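Local coordinates for sugar ABC transporter (Sugar-binding protein) (Bacillus halodurans, PDB 4YO7) that binds myo-inositol in the cleft between its two lobes and probably delivers such solutes to an ABC transporter for uptake, at residues E57-T60 against Y61-D64; G176-H180 against E181-M185. One frame throughout, in Å; residues are numbered along the deposited sequence.

Contact 1 of 2, residues E57-T60 against Y61-D64; sequences EFLT and YMQD. With INS (1,2,3,4,5,6-hexahydroxy-cyclohexane), chain F.
The first turn of helix 57-70, which follows strand 46-52 in a beta-alpha-beta unit, supplies F58 and L59 to the inositol pocket, and here L59 lies alongside M62, a selenomethionine. L59 CD2 meets the terminal methyl CE of M62 at 3.9 Å, with both side chains pointing the same way and both also resting on I52. The branches of L59 divide the work: CD2 goes to M62, whereas CD1 turns to the ligand and lies 3.3 Å from INS O1. With an alanine here both branches are gone, which would probably leave M62 CE without this neighbour and open a gap beside INS O1. F58 CB lies 3.3 Å from INS O2, a position set by the backbone; chi1 of 174°, with CG anti to the backbone N, then brings ring atom CD2 near the same oxygen. On another side of the helix, Y61 CD2 lies 3.1 Å from the carbonyl O of E57. One water joins the ends of these two residues, giving a hydrogen to E57 OE2 at 2.8 Å and bonding Y61 OH at the same length. The backbone bonds from Q63 N to L59 O (2.8 Å) and from D64 N to T60 O (3.0 Å) carry the helix onward, while T60 OG1 bonds back to D56 O. Apolar side chains close to the ligand's hydroxyls, with D56 and N133 hydrogen-bonding to it, are characteristic of the periplasmic binding protein cleft.

Contact 2 of 2, residues G176-H180 against E181-M185; sequences GELGH and EAQIM
A type II beta turn from E177 to H180 leads straight into helix 181-195, with H180 at the N-cap position. The turn is closed by H180 N bonding to E177 O, and the carbonyl of H180 then starts the helix: I184 N reaches its O at 3.0 Å in a nearly straight bond (174°), while Q183 N makes a weaker one. G179 has a positive phi of 93°, where a side chain would press on the carbonyl of L178. Q183 folds back over this turn. With CG anti to the backbone N and the chain bent at chi2 (-88°), its amide comes beside the turn, and OE1 accepts a hydrogen from G179 N at 2.9 Å. The other end of the amide, NE2, bonds to D175 OD1, so one bond accepted by OE1 and one donated by NE2 fix the rotation of the amide. L178 CD2 packs on Q183 CD at 3.8 Å, and Q183 CB lies 3.3 Å from E177 O. Within the turn itself, E177 CB sits 3.5 Å above the plane of the H180 ring, over its centre. I184 CG1 lies against H180 O at 3.5 Å. The whole is a strand-to-helix connection of a Rossmann-like lobe, a beta turn running into a helix N-terminus near the ligand cleft.

Each contact is local and closes no long loop; the two follow in series along the chain, and neither nests in nor crosses the other. From the N terminus, strand 46-52 leads to contact 1 at the start of helix 57-70, in the unit that continues to strand 76-82 of the six-stranded parallel sheet. Much later, strand 169-175 of the four-stranded parallel sheet ends in contact 2, which opens helix 181-195. Their centres lie about 18 Å apart, and their nearest atoms about 8 Å. Both sit at a strand-to-helix junction, the first within the inositol pocket through F58 and L59, the second beside it: the side chain of A182 is about 5 Å from the inositol.

Contact 1 of 2, residues E57-T60 against Y61-D64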
loop_
_atom_site.group_PDB
_atom_site.type_symbol
_atom_site.label_atom_id
_atom_site.label_comp_id
_atom_site.label_asym_id
_atom_site.label_seq_id
_atom_site.Cartn_x
_atom_site.Cartn_y
_atom_site.Cartn_z
ATOM N N GLU A 57 8.918 3.217 -0.726
ATOM C CA GLU A 57 8.807 4.337 0.210
ATOM C C GLU A 57 7.908 3.978 1.401
ATOM O O GLU A 57 8.305 4.113 2.552
ATOM C CB GLU A 57 8.287 5.593 -0.494
ATOM C CG GLU A 57 8.348 6.879 0.357
ATOM C CD GLU A 57 9.728 7.520 0.421
ATOM O OE1 GLU A 57 10.656 7.066 -0.289
ATOM O OE2 GLU A 57 9.880 8.501 1.179
ATOM N N PHE A 58 6.708 3.503 1.129
ATOM C CA PHE A 58 5.779 3.162 2.194
ATOM C C PHE A 58 6.189 1.889 2.933
ATOM O O PHE A 58 6.167 1.840 4.180
ATOM C CB PHE A 58 4.364 3.032 1.632
ATOM C CG PHE A 58 3.360 2.544 2.635
ATOM C CD1 PHE A 58 2.718 3.443 3.480
ATOM C CD2 PHE A 58 3.080 1.200 2.767
ATOM C CE1 PHE A 58 1.793 3.002 4.415
ATOM C CE2 PHE A 58 2.149 0.759 3.720
ATOM C CZ PHE A 58 1.517 1.673 4.530
ATOM N N LEU A 59 6.596 0.854 2.197
ATOM C CA LEU A 59 6.840 -0.431 2.828
ATOM C C LEU A 59 8.077 -0.390 3.721
ATOM O O LEU A 59 8.208 -1.188 4.646
ATOM C CB LEU A 59 6.945 -1.539 1.785
ATOM C CG LEU A 59 5.608 -1.980 1.193
ATOM C CD1 LEU A 59 5.872 -2.977 0.095
ATOM C CD2 LEU A 59 4.613 -2.560 2.247
ATOM N N THR A 60 8.968 0.560 3.478
ATOM C CA THR A 60 10.124 0.695 4.351
ATOM C C THR A 60 9.678 1.050 5.761
ATOM O O THR A 60 10.218 0.529 6.739
ATOM C CB THR A 60 11.122 1.737 3.817
ATOM O OG1 THR A 60 11.656 1.253 2.586
ATOM C CG2 THR A 60 12.283 1.955 4.802
ATOM N N TYR A 61 8.674 1.914 5.878
ATOM C CA TYR A 61 8.149 2.255 7.196
ATOM C C TYR A 61 7.506 1.024 7.839
ATOM O O TYR A 61 7.619 0.809 9.047
ATOM C CB TYR A 61 7.138 3.390 7.106
ATOM C CG TYR A 61 7.738 4.708 6.680
ATOM C CD1 TYR A 61 8.432 5.501 7.581
ATOM C CD2 TYR A 61 7.623 5.152 5.376
ATOM C CE1 TYR A 61 8.992 6.701 7.187
ATOM C CE2 TYR A 61 8.176 6.347 4.976
ATOM C CZ TYR A 61 8.858 7.120 5.888
ATOM O OH TYR A 61 9.419 8.325 5.503
HETATM N N MSE A 62 6.849 0.206 7.027
HETATM C CA MSE A 62 6.188 -0.978 7.572
HETATM C C MSE A 62 7.225 -1.961 8.081
HETATM O O MSE A 62 7.093 -2.490 9.179
HETATM C CB MSE A 62 5.291 -1.659 6.538
HETATM C CG MSE A 62 4.399 -2.713 7.215
HETATM SE SE MSE A 62 3.347 -3.695 5.882
HETATM C CE MSE A 62 4.695 -4.985 5.307
ATOM N N GLN A 63 8.274 -2.181 7.297
ATOM C CA GLN A 63 9.357 -3.095 7.689
ATOM C C GLN A 63 10.070 -2.621 8.958
ATOM O O GLN A 63 10.367 -3.428 9.830
ATOM C CB GLN A 63 10.363 -3.233 6.556
ATOM C CG GLN A 63 11.670 -4.017 6.888
ATOM C CD GLN A 63 11.688 -5.392 6.270
ATOM O OE1 GLN A 63 10.658 -6.032 6.120
ATOM N NE2 GLN A 63 12.868 -5.826 5.854
ATOM N N ASP A 64 10.327 -1.318 9.066
ATOM C CA ASP A 64 10.967 -0.777 10.276
ATOM C C ASP A 64 10.076 -1.021 11.494
ATOM O O ASP A 64 10.570 -1.328 12.595
ATOM C CB ASP A 64 11.252 0.725 10.137
ATOM C CG ASP A 64 12.395 1.030 9.168
ATOM O OD1 ASP A 64 13.141 0.100 8.788
ATOM O OD2 ASP A 64 12.557 2.216 8.802
HETATM C C1 INS F . 2.860 -0.656 -2.197
HETATM C C2 INS F . 3.358 0.780 -2.065
HETATM C C3 INS F . 2.153 1.720 -2.053
HETATM C C4 INS F . 1.204 1.397 -0.893
HETATM C C5 INS F . 0.746 -0.072 -1.009
HETATM C C6 INS F . 1.953 -0.998 -1.028
HETATM O O1 INS F . 3.978 -1.586 -2.188
HETATM O O2 INS F . 4.061 0.884 -0.828
HETATM O O3 INS F . 2.683 3.073 -1.931
HETATM O O4 INS F . 0.034 2.223 -0.978
HETATM O O5 INS F . -0.045 -0.388 0.150
HETATM O O6 INS F . 1.459 -2.382 -1.213
HETATM O O HOH W 1 8.363 9.642 3.278
#

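Contact 2 of 2, residues G176-H180 against E181-M185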
loop_
_atom_site.group_PDB
_atom_site.type_symbol
_atom_site.label_atom_id
_atom_site.label_comp_id
_atom_site.label_asym_id
_atom_site.label_seq_id
_atom_site.Cartn_x
_atom_site.Cartn_y
_atom_site.Cartn_z
ATOM N N GLY A 176 -1.319 2.426 -10.146
ATOM C CA GLY A 176 -0.113 1.837 -9.616
ATOM C C GLY A 176 0.299 0.588 -10.395
ATOM O O GLY A 176 -0.012 0.443 -11.601
ATOM N N GLU A 177 1.027 -0.293 -9.724
ATOM C CA GLU A 177 1.531 -1.505 -10.365
ATOM C C GLU A 177 0.364 -2.387 -10.812
ATOM O O GLU A 177 -0.488 -2.825 -10.018
ATOM C CB GLU A 177 2.489 -2.262 -9.428
ATOM C CG GLU A 177 3.761 -1.466 -9.205
ATOM C CD GLU A 177 4.719 -2.062 -8.195
ATOM O OE1 GLU A 177 4.900 -3.294 -8.163
ATOM O OE2 GLU A 177 5.333 -1.263 -7.463
ATOM N N LEU A 178 0.285 -2.590 -12.119
ATOM C CA LEU A 178 -0.900 -3.176 -12.696
ATOM C C LEU A 178 -1.099 -4.599 -12.220
ATOM O O LEU A 178 -0.193 -5.461 -12.274
ATOM C CB LEU A 178 -0.855 -3.142 -14.237
ATOM C CG LEU A 178 -1.009 -1.751 -14.860
ATOM C CD1 LEU A 178 -0.859 -1.861 -16.396
ATOM C CD2 LEU A 178 -2.278 -1.019 -14.493
ATOM N N GLY A 179 -2.319 -4.812 -11.763
ATOM C CA GLY A 179 -2.750 -6.097 -11.245
ATOM C C GLY A 179 -2.598 -6.274 -9.736
ATOM O O GLY A 179 -3.083 -7.277 -9.194
ATOM N N HIS A 180 -1.906 -5.362 -9.065
ATOM C CA HIS A 180 -1.961 -5.353 -7.606
ATOM C C HIS A 180 -3.409 -5.080 -7.217
ATOM O O HIS A 180 -4.082 -4.271 -7.856
ATOM C CB HIS A 180 -1.066 -4.282 -7.005
ATOM C CG HIS A 180 0.397 -4.590 -7.065
ATOM N ND1 HIS A 180 1.306 -3.988 -6.221
ATOM C CD2 HIS A 180 1.115 -5.404 -7.868
ATOM C CE1 HIS A 180 2.519 -4.428 -6.491
ATOM N NE2 HIS A 180 2.433 -5.297 -7.486
ATOM N N GLU A 181 -3.894 -5.708 -6.147
ATOM C CA GLU A 181 -5.251 -5.410 -5.712
ATOM C C GLU A 181 -5.407 -3.940 -5.357
ATOM O O GLU A 181 -6.468 -3.349 -5.593
ATOM C CB GLU A 181 -5.632 -6.305 -4.532
ATOM C CG GLU A 181 -7.055 -6.129 -4.076
ATOM C CD GLU A 181 -7.273 -5.086 -3.013
ATOM O OE1 GLU A 181 -6.310 -4.396 -2.637
ATOM O OE2 GLU A 181 -8.454 -4.937 -2.578
ATOM N N ALA A 182 -4.346 -3.328 -4.819
ATOM C CA ALA A 182 -4.450 -1.920 -4.418
ATOM C C ALA A 182 -4.636 -1.029 -5.647
ATOM O O ALA A 182 -5.355 -0.044 -5.590
ATOM C CB ALA A 182 -3.228 -1.484 -3.636
ATOM N N GLN A 183 -4.034 -1.415 -6.773
ATOM C CA GLN A 183 -4.191 -0.664 -8.004
ATOM C C GLN A 183 -5.609 -0.829 -8.502
ATOM O O GLN A 183 -6.313 0.172 -8.742
ATOM C CB GLN A 183 -3.162 -1.122 -9.065
ATOM C CG GLN A 183 -3.389 -0.529 -10.475
ATOM C CD GLN A 183 -4.340 -1.362 -11.327
ATOM O OE1 GLN A 183 -4.174 -2.580 -11.465
ATOM N NE2 GLN A 183 -5.339 -0.700 -11.921
ATOM N N ILE A 184 -6.047 -2.079 -8.649
ATOM C CA ILE A 184 -7.347 -2.363 -9.203
ATOM C C ILE A 184 -8.418 -1.666 -8.382
ATOM O O ILE A 184 -9.336 -1.031 -8.930
ATOM C CB ILE A 184 -7.619 -3.896 -9.248
ATOM C CG1 ILE A 184 -6.682 -4.572 -10.244
ATOM C CG2 ILE A 184 -9.103 -4.167 -9.574
ATOM C CD1 ILE A 184 -6.610 -6.072 -10.068
HETATM N N MSE A 185 -8.295 -1.764 -7.065
HETATM C CA MSE A 185 -9.397 -1.356 -6.219
HETATM C C MSE A 185 -9.343 0.117 -5.823
HETATM O O MSE A 185 -10.393 0.730 -5.626
HETATM C CB MSE A 185 -9.482 -2.266 -4.985
HETATM C CG MSE A 185 -9.861 -3.691 -5.361
HETATM SE SE MSE A 185 -11.669 -3.787 -6.165
HETATM C CE MSE A 185 -12.712 -3.728 -4.554
#